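4-hydroxy-tetrahydrodipicolinate synthase (Methylacidiphilum fumariolicum SolV, PDB 6T3T) probably condenses pyruvate with aspartate beta-semialdehyde through a Schiff base, giving 4-hydroxy-tetrahydrodipicolinate for lysine biosynthesis. Local coordinates at residues Pro13-Gln18 against Thr263-Arg268; Leu101-Pro105 against His118-Ile122; Gln112-Phe116 against Thr147-Leu151. All blocks are in the same frame, centred on the assembly; numbering follows the deposited sequence.

Interaction 1 (Pro13-Gln18 against Thr263-Arg268); sequences PFHNGQ and TDLELR
Phe14 reaches across to Glu266 and Arg268 along its whole length. Its CB lies 3.5 Å from Glu266 OE2. With CG anti to the carbonyl carbon, chi1 -62° sets the ring beside the 263-268 backbone, with Glu266 O at its edge, CD2 to O 3.5 Å. Farther out, CE2 touches Arg268 CD at 3.6 Å and CZ touches Arg268 NE at 3.6 Å. The guanidinium lies flat over one face of the ring, planes 13° apart, as a cation-pi stack with Arg268 CZ 4.2 Å from the ring centroid. Back at the base of the side chain, the Glu266 carboxylate grips the type I' turn His15-Gln18 by its backbone: OE2 accepts from Gly17 N (2.7 Å) on its syn side, and OE1 takes a weak bond from Asn16 N. His15 ND1 also donates to Asp264 OD2, but that bond is modelled so short that its length is doubtful. Nearer Pro13, a water accepts from Thr263 OG1 and donates to Phe14 O. The turn closes the small hairpin of strands 14-15 and 18-19, which follows the first barrel strand, 5-9. Arg268 NH1 continues to Glu55 of helix 53-67 in a salt bridge and to Thr50 O. Phe14 also touches Lys254 of helix 251-259, while Pro13 packs on helix 21-32, so the hairpin and the loop meet among three helices.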
# COMPACT_ATOMS: atom_id res chain seq x y z
N PRO A 13 19.01 -26.88 -10.04
CA PRO A 13 18.33 -27.96 -10.76
C PRO A 13 18.20 -29.19 -9.87
O PRO A 13 19.14 -29.55 -9.17
CB PRO A 13 19.22 -28.20 -11.99
CG PRO A 13 20.54 -27.64 -11.64
CD PRO A 13 20.28 -26.50 -10.68
N PHE A 14 16.99 -29.75 -9.83
CA PHE A 14 16.72 -30.95 -9.06
C PHE A 14 16.34 -32.09 -9.98
O PHE A 14 15.58 -31.91 -10.93
CB PHE A 14 15.56 -30.72 -8.08
CG PHE A 14 15.83 -29.68 -7.06
CD1 PHE A 14 17.06 -29.57 -6.44
CD2 PHE A 14 14.82 -28.79 -6.70
CE1 PHE A 14 17.27 -28.61 -5.47
CE2 PHE A 14 15.04 -27.82 -5.74
CZ PHE A 14 16.27 -27.73 -5.13
N HIS A 15 16.76 -33.29 -9.59
CA HIS A 15 16.36 -34.51 -10.28
C HIS A 15 16.23 -35.61 -9.23
O HIS A 15 17.23 -36.00 -8.61
CB HIS A 15 17.38 -34.89 -11.34
CG HIS A 15 17.02 -36.12 -12.10
ND1 HIS A 15 15.91 -36.20 -12.91
CD2 HIS A 15 17.65 -37.32 -12.22
CE1 HIS A 15 15.85 -37.40 -13.47
NE2 HIS A 15 16.90 -38.09 -13.06
N ASN A 16 15.00 -36.11 -9.06
CA ASN A 16 14.71 -37.16 -8.09
C ASN A 16 15.09 -36.74 -6.68
O ASN A 16 15.77 -37.46 -5.94
CB ASN A 16 15.40 -38.46 -8.50
CG ASN A 16 15.03 -38.90 -9.89
OD1 ASN A 16 15.85 -39.43 -10.62
ND2 ASN A 16 13.79 -38.65 -10.27
N GLY A 17 14.67 -35.55 -6.31
CA GLY A 17 14.87 -35.07 -4.96
C GLY A 17 16.28 -34.69 -4.62
O GLY A 17 16.56 -34.37 -3.46
N GLN A 18 17.18 -34.63 -5.59
CA GLN A 18 18.56 -34.30 -5.27
C GLN A 18 19.06 -33.30 -6.31
O GLN A 18 18.40 -33.09 -7.34
CB GLN A 18 19.41 -35.57 -5.26
CG GLN A 18 18.91 -36.57 -4.20
CD GLN A 18 19.36 -38.02 -4.44
OE1 GLN A 18 20.22 -38.31 -5.29
NE2 GLN A 18 18.79 -38.96 -3.67
N THR A 263 15.94 -28.85 -17.47
CA THR A 263 15.92 -29.27 -16.08
C THR A 263 14.59 -30.00 -15.86
O THR A 263 13.71 -29.95 -16.72
CB THR A 263 16.11 -28.06 -15.14
OG1 THR A 263 16.26 -28.51 -13.78
CG2 THR A 263 14.93 -27.09 -15.25
N ASP A 264 14.51 -30.75 -14.77
CA ASP A 264 13.23 -31.29 -14.33
C ASP A 264 12.38 -30.20 -13.69
O ASP A 264 12.88 -29.37 -12.92
CB ASP A 264 13.42 -32.42 -13.32
CG ASP A 264 14.05 -33.63 -13.92
OD1 ASP A 264 14.35 -33.59 -15.13
OD2 ASP A 264 14.23 -34.61 -13.18
N LEU A 265 11.08 -30.22 -13.98
CA LEU A 265 10.17 -29.33 -13.27
C LEU A 265 9.91 -29.98 -11.91
O LEU A 265 8.88 -30.62 -11.67
CB LEU A 265 8.90 -29.06 -14.04
CG LEU A 265 7.97 -28.09 -13.31
CD1 LEU A 265 8.78 -27.02 -12.59
CD2 LEU A 265 7.02 -27.47 -14.28
N GLU A 266 10.93 -29.92 -11.07
CA GLU A 266 10.85 -30.34 -9.68
C GLU A 266 10.97 -29.11 -8.80
O GLU A 266 12.01 -28.45 -8.80
CB GLU A 266 11.95 -31.34 -9.34
CG GLU A 266 11.51 -32.45 -8.45
CD GLU A 266 12.55 -33.52 -8.32
OE1 GLU A 266 12.45 -34.50 -9.07
OE2 GLU A 266 13.43 -33.41 -7.44
N LEU A 267 9.90 -28.78 -8.10
CA LEU A 267 9.88 -27.70 -7.14
C LEU A 267 9.69 -28.27 -5.74
O LEU A 267 8.93 -29.23 -5.56
CB LEU A 267 8.77 -26.70 -7.47
CG LEU A 267 8.95 -26.01 -8.81
CD1 LEU A 267 7.61 -25.59 -9.42
CD2 LEU A 267 9.86 -24.82 -8.62
N ARG A 268 10.35 -27.68 -4.77
CA ARG A 268 10.17 -28.11 -3.39
C ARG A 268 9.11 -27.26 -2.71
O ARG A 268 9.15 -26.02 -2.79
CB ARG A 268 11.50 -28.02 -2.65
CG ARG A 268 12.50 -29.04 -3.18
CD ARG A 268 13.91 -28.90 -2.55
NE ARG A 268 14.70 -30.07 -2.90
CZ ARG A 268 15.85 -30.41 -2.32
NH1 ARG A 268 16.37 -29.69 -1.33
NH2 ARG A 268 16.47 -31.51 -2.73
O HOH W 1 17.10 -30.82 -13.17

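Interaction 2 (Leu101-Pro105 against His118-Ile122); sequences LLVSP and HFSAI
Pro105 and His118 come at each other from opposite directions, and the proline edge settles over one face of the imidazole: Pro105 CG stands 3.6 Å from the ring centroid, only 6° off the normal, a CH-pi contact. The opposite face is taken by Ile122 CD1, one turn on in the same helix, so the ring is held between two aliphatic groups. CG anti to the backbone N (chi1 171°) carries the imidazole toward the strand, where NE2 is 2.8 Å from a water that donates to Val103 O; ND1 is bonded to Thr82 OG1. Were His118 an alanine, the water and Thr82 OG1 would probably lose their imidazole partner and a gap would be likely between Pro105 and Ile122. Phe119 is turned differently. It turns its edge to the 101-105 segment, CZ 3.5 Å from Ser104 CA and CE1 3.7 Å from Leu102 CB, while His118 CD2 lies over its face. Leu102 and Ile122 meet tip to tip, CD1 to CG2 at 3.5 Å, tighter than usual for carbons. Pro270 of a second subunit packs on both Pro105 and His118. Strand 101-103 and helix 118-122 run nearly antiparallel, at 153°, their axes approaching to 10.8 Å, as expected for the strand and the returning helix of a beta-alpha-beta unit, here strand 99-103, helix 112-125 and strand 130-134 of the TIM barrel.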
# COMPACT_ATOMS: atom_id res chain seq x y z
N LEU A 101 26.26 -12.55 -1.69
CA LEU A 101 25.06 -11.72 -1.75
C LEU A 101 24.26 -11.95 -0.47
O LEU A 101 23.87 -13.08 -0.18
CB LEU A 101 24.20 -12.10 -2.96
CG LEU A 101 22.94 -11.29 -3.21
CD1 LEU A 101 23.35 -9.95 -3.81
CD2 LEU A 101 21.97 -12.02 -4.14
N LEU A 102 23.98 -10.87 0.27
CA LEU A 102 23.34 -10.96 1.58
C LEU A 102 21.95 -10.30 1.51
O LEU A 102 21.82 -9.08 1.51
CB LEU A 102 24.20 -10.30 2.65
CG LEU A 102 25.60 -10.90 2.93
CD1 LEU A 102 26.43 -10.01 3.87
CD2 LEU A 102 25.51 -12.32 3.49
N VAL A 103 20.90 -11.13 1.43
CA VAL A 103 19.55 -10.59 1.53
C VAL A 103 19.36 -9.98 2.90
O VAL A 103 19.92 -10.45 3.91
CB VAL A 103 18.51 -11.71 1.28
CG1 VAL A 103 18.47 -12.67 2.49
CG2 VAL A 103 17.11 -11.11 1.02
N SER A 104 18.56 -8.91 2.96
CA SER A 104 18.24 -8.38 4.27
C SER A 104 17.40 -9.41 5.03
O SER A 104 16.70 -10.22 4.41
CB SER A 104 17.50 -7.04 4.17
OG SER A 104 16.29 -7.21 3.51
N PRO A 105 17.53 -9.46 6.36
CA PRO A 105 16.69 -10.37 7.15
C PRO A 105 15.22 -10.28 6.76
O PRO A 105 14.67 -9.20 6.55
CB PRO A 105 16.92 -9.88 8.58
CG PRO A 105 18.33 -9.41 8.58
CD PRO A 105 18.54 -8.80 7.18
N HIS A 118 23.46 -6.01 11.77
CA HIS A 118 23.47 -7.31 11.10
C HIS A 118 24.52 -7.33 9.99
O HIS A 118 25.40 -8.20 9.95
CB HIS A 118 22.08 -7.61 10.54
CG HIS A 118 22.01 -8.81 9.65
ND1 HIS A 118 21.83 -10.09 10.14
CD2 HIS A 118 22.02 -8.92 8.30
CE1 HIS A 118 21.75 -10.93 9.13
NE2 HIS A 118 21.86 -10.25 8.00
N PHE A 119 24.42 -6.39 9.07
CA PHE A 119 25.34 -6.38 7.94
C PHE A 119 26.76 -6.04 8.38
O PHE A 119 27.72 -6.66 7.91
CB PHE A 119 24.84 -5.43 6.85
CG PHE A 119 23.61 -5.96 6.08
CD1 PHE A 119 23.71 -7.10 5.30
CD2 PHE A 119 22.40 -5.29 6.12
CE1 PHE A 119 22.60 -7.59 4.59
CE2 PHE A 119 21.27 -5.77 5.40
CZ PHE A 119 21.38 -6.94 4.66
N SER A 120 26.92 -5.12 9.36
CA SER A 120 28.27 -4.80 9.83
C SER A 120 28.95 -6.02 10.45
O SER A 120 30.14 -6.25 10.21
CB SER A 120 28.26 -3.66 10.84
OG SER A 120 27.79 -2.47 10.25
N ALA A 121 28.22 -6.80 11.23
CA ALA A 121 28.80 -7.97 11.86
C ALA A 121 29.25 -8.99 10.83
O ALA A 121 30.31 -9.59 10.98
CB ALA A 121 27.80 -8.60 12.84
N ILE A 122 28.45 -9.19 9.76
CA ILE A 122 28.83 -10.13 8.70
C ILE A 122 30.02 -9.60 7.92
O ILE A 122 30.98 -10.33 7.64
CB ILE A 122 27.64 -10.40 7.75
CG1 ILE A 122 26.42 -10.94 8.51
CG2 ILE A 122 28.09 -11.39 6.62
CD1 ILE A 122 25.08 -10.79 7.74
O HOH W 2 21.02 -11.81 5.78

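Interaction 3 (Gln112-Phe116 against Thr147-Leu151); sequences QEGLF and TVKRL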
# COMPACT_ATOMS: atom_id res chain seq x y z
N GLN A 112 16.22 -0.32 11.33
CA GLN A 112 17.36 0.07 10.53
C GLN A 112 18.66 -0.13 11.29
O GLN A 112 19.68 -0.50 10.69
CB GLN A 112 17.23 1.52 10.07
CG GLN A 112 16.09 1.71 9.08
CD GLN A 112 16.28 0.84 7.84
OE1 GLN A 112 17.36 0.82 7.24
NE2 GLN A 112 15.24 0.10 7.46
N GLU A 113 18.65 0.15 12.59
CA GLU A 113 19.83 -0.10 13.42
C GLU A 113 20.13 -1.58 13.49
O GLU A 113 21.31 -1.98 13.47
CB GLU A 113 19.62 0.49 14.82
CG GLU A 113 20.79 0.31 15.78
CD GLU A 113 22.10 0.97 15.29
OE1 GLU A 113 22.07 1.88 14.43
OE2 GLU A 113 23.17 0.56 15.79
N GLY A 114 19.09 -2.41 13.59
CA GLY A 114 19.29 -3.85 13.49
C GLY A 114 19.93 -4.26 12.17
O GLY A 114 20.77 -5.15 12.14
N LEU A 115 19.49 -3.66 11.07
CA LEU A 115 20.09 -3.97 9.77
C LEU A 115 21.55 -3.56 9.72
O LEU A 115 22.41 -4.31 9.22
CB LEU A 115 19.29 -3.29 8.66
CG LEU A 115 17.93 -3.93 8.40
CD1 LEU A 115 17.17 -3.18 7.34
CD2 LEU A 115 18.08 -5.39 8.03
N PHE A 116 21.86 -2.38 10.24
CA PHE A 116 23.23 -1.90 10.30
C PHE A 116 24.12 -2.85 11.11
O PHE A 116 25.21 -3.23 10.67
CB PHE A 116 23.27 -0.48 10.89
CG PHE A 116 24.66 0.05 11.04
CD1 PHE A 116 25.33 0.60 9.96
CD2 PHE A 116 25.32 -0.04 12.25
CE1 PHE A 116 26.63 1.07 10.09
CE2 PHE A 116 26.62 0.44 12.39
CZ PHE A 116 27.27 0.99 11.31
N THR A 147 20.96 3.85 5.77
CA THR A 147 21.56 2.62 6.30
C THR A 147 22.60 2.07 5.36
O THR A 147 23.69 1.67 5.80
CB THR A 147 20.48 1.56 6.57
OG1 THR A 147 19.57 2.04 7.55
CG2 THR A 147 21.11 0.22 7.07
N VAL A 148 22.30 2.02 4.06
CA VAL A 148 23.31 1.65 3.06
C VAL A 148 24.53 2.57 3.16
O VAL A 148 25.68 2.12 3.11
CB VAL A 148 22.71 1.66 1.64
CG1 VAL A 148 23.77 1.33 0.64
CG2 VAL A 148 21.55 0.68 1.51
N LYS A 149 24.30 3.88 3.30
CA LYS A 149 25.42 4.82 3.34
C LYS A 149 26.31 4.57 4.55
O LYS A 149 27.54 4.47 4.42
CB LYS A 149 24.91 6.26 3.35
CG LYS A 149 26.04 7.30 3.21
CD LYS A 149 25.48 8.73 3.12
CE LYS A 149 25.52 9.44 4.45
NZ LYS A 149 25.43 10.93 4.29
N ARG A 150 25.70 4.40 5.73
CA ARG A 150 26.47 4.13 6.95
C ARG A 150 27.23 2.81 6.84
O ARG A 150 28.39 2.71 7.27
CB ARG A 150 25.55 4.07 8.18
CG ARG A 150 24.94 5.40 8.63
CD ARG A 150 23.79 5.19 9.67
NE ARG A 150 24.28 4.51 10.88
CZ ARG A 150 23.52 3.82 11.73
NH1 ARG A 150 22.21 3.69 11.53
NH2 ARG A 150 24.09 3.24 12.79
N LEU A 151 26.58 1.79 6.29
CA LEU A 151 27.22 0.49 6.13
C LEU A 151 28.49 0.61 5.28
O LEU A 151 29.49 -0.07 5.54
CB LEU A 151 26.23 -0.52 5.55
CG LEU A 151 25.19 -1.14 6.50
CD1 LEU A 151 24.16 -2.03 5.78
CD2 LEU A 151 25.84 -1.92 7.69
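Gln112 and Thr147 are hydrogen-bonded across a contact between two outer helices of the TIM barrel, whose segments run alongside each other at 29°, their axes approaching to 10.0 Å. Thr147 OG1 donates to Gln112 OE1 (2.5 Å), in the carbonyl plane and on a lone pair. The same oxygen also accepts from Ala144 N, and Gln112 NE2 donates to Asp142 O, so both ends of the amide are used and its flip is settled. Glu113 first leaves its helix away from the partner, but a bend at chi2 (60°) brings the carboxylate back to Arg150. OE1 receives Arg150 NH2 on its syn lone pair at 2.9 Å, the donor group nearly coplanar with the carboxylate, and a second, weak bond from NH1; OE2 is paired with Arg117 NE. Glu113 thus meets two arginines, which would be expected to favour its charged form. Held by this salt bridge, the Arg150 guanidinium lies flat over one face of Phe116, a cation-pi stack with CZ 4.2 Å from the ring centroid. Leu151 slides past the ring in the opposite direction, its CD2 3.3 Å from Phe116 O and 3.4 Å from Phe116 CD1.

Interactions 2 and 3 share helix 112-125 and touch, their centres 10 Å apart: Leu151 CD1 lies 3.6 Å from Phe119 CB, and Leu115 CD2 lies 3.5 Å from Pro105 CD. One face of the helix thus packs on its own barrel strand and another on helix 145-154, and both contacts reach a second subunit. Interaction 1 stands apart, its centre 29 Å from that of interaction 2 and 37 Å from that of interaction 3, which is across the chain's centre. Interaction 2 comes closest to the predicted active site, the Val103 side chain about 4 Å from that of Tyr133; in interaction 1, Pro13 is about 9 Å from Thr45, a predicted pyruvate-binding residue, side chain to side chain.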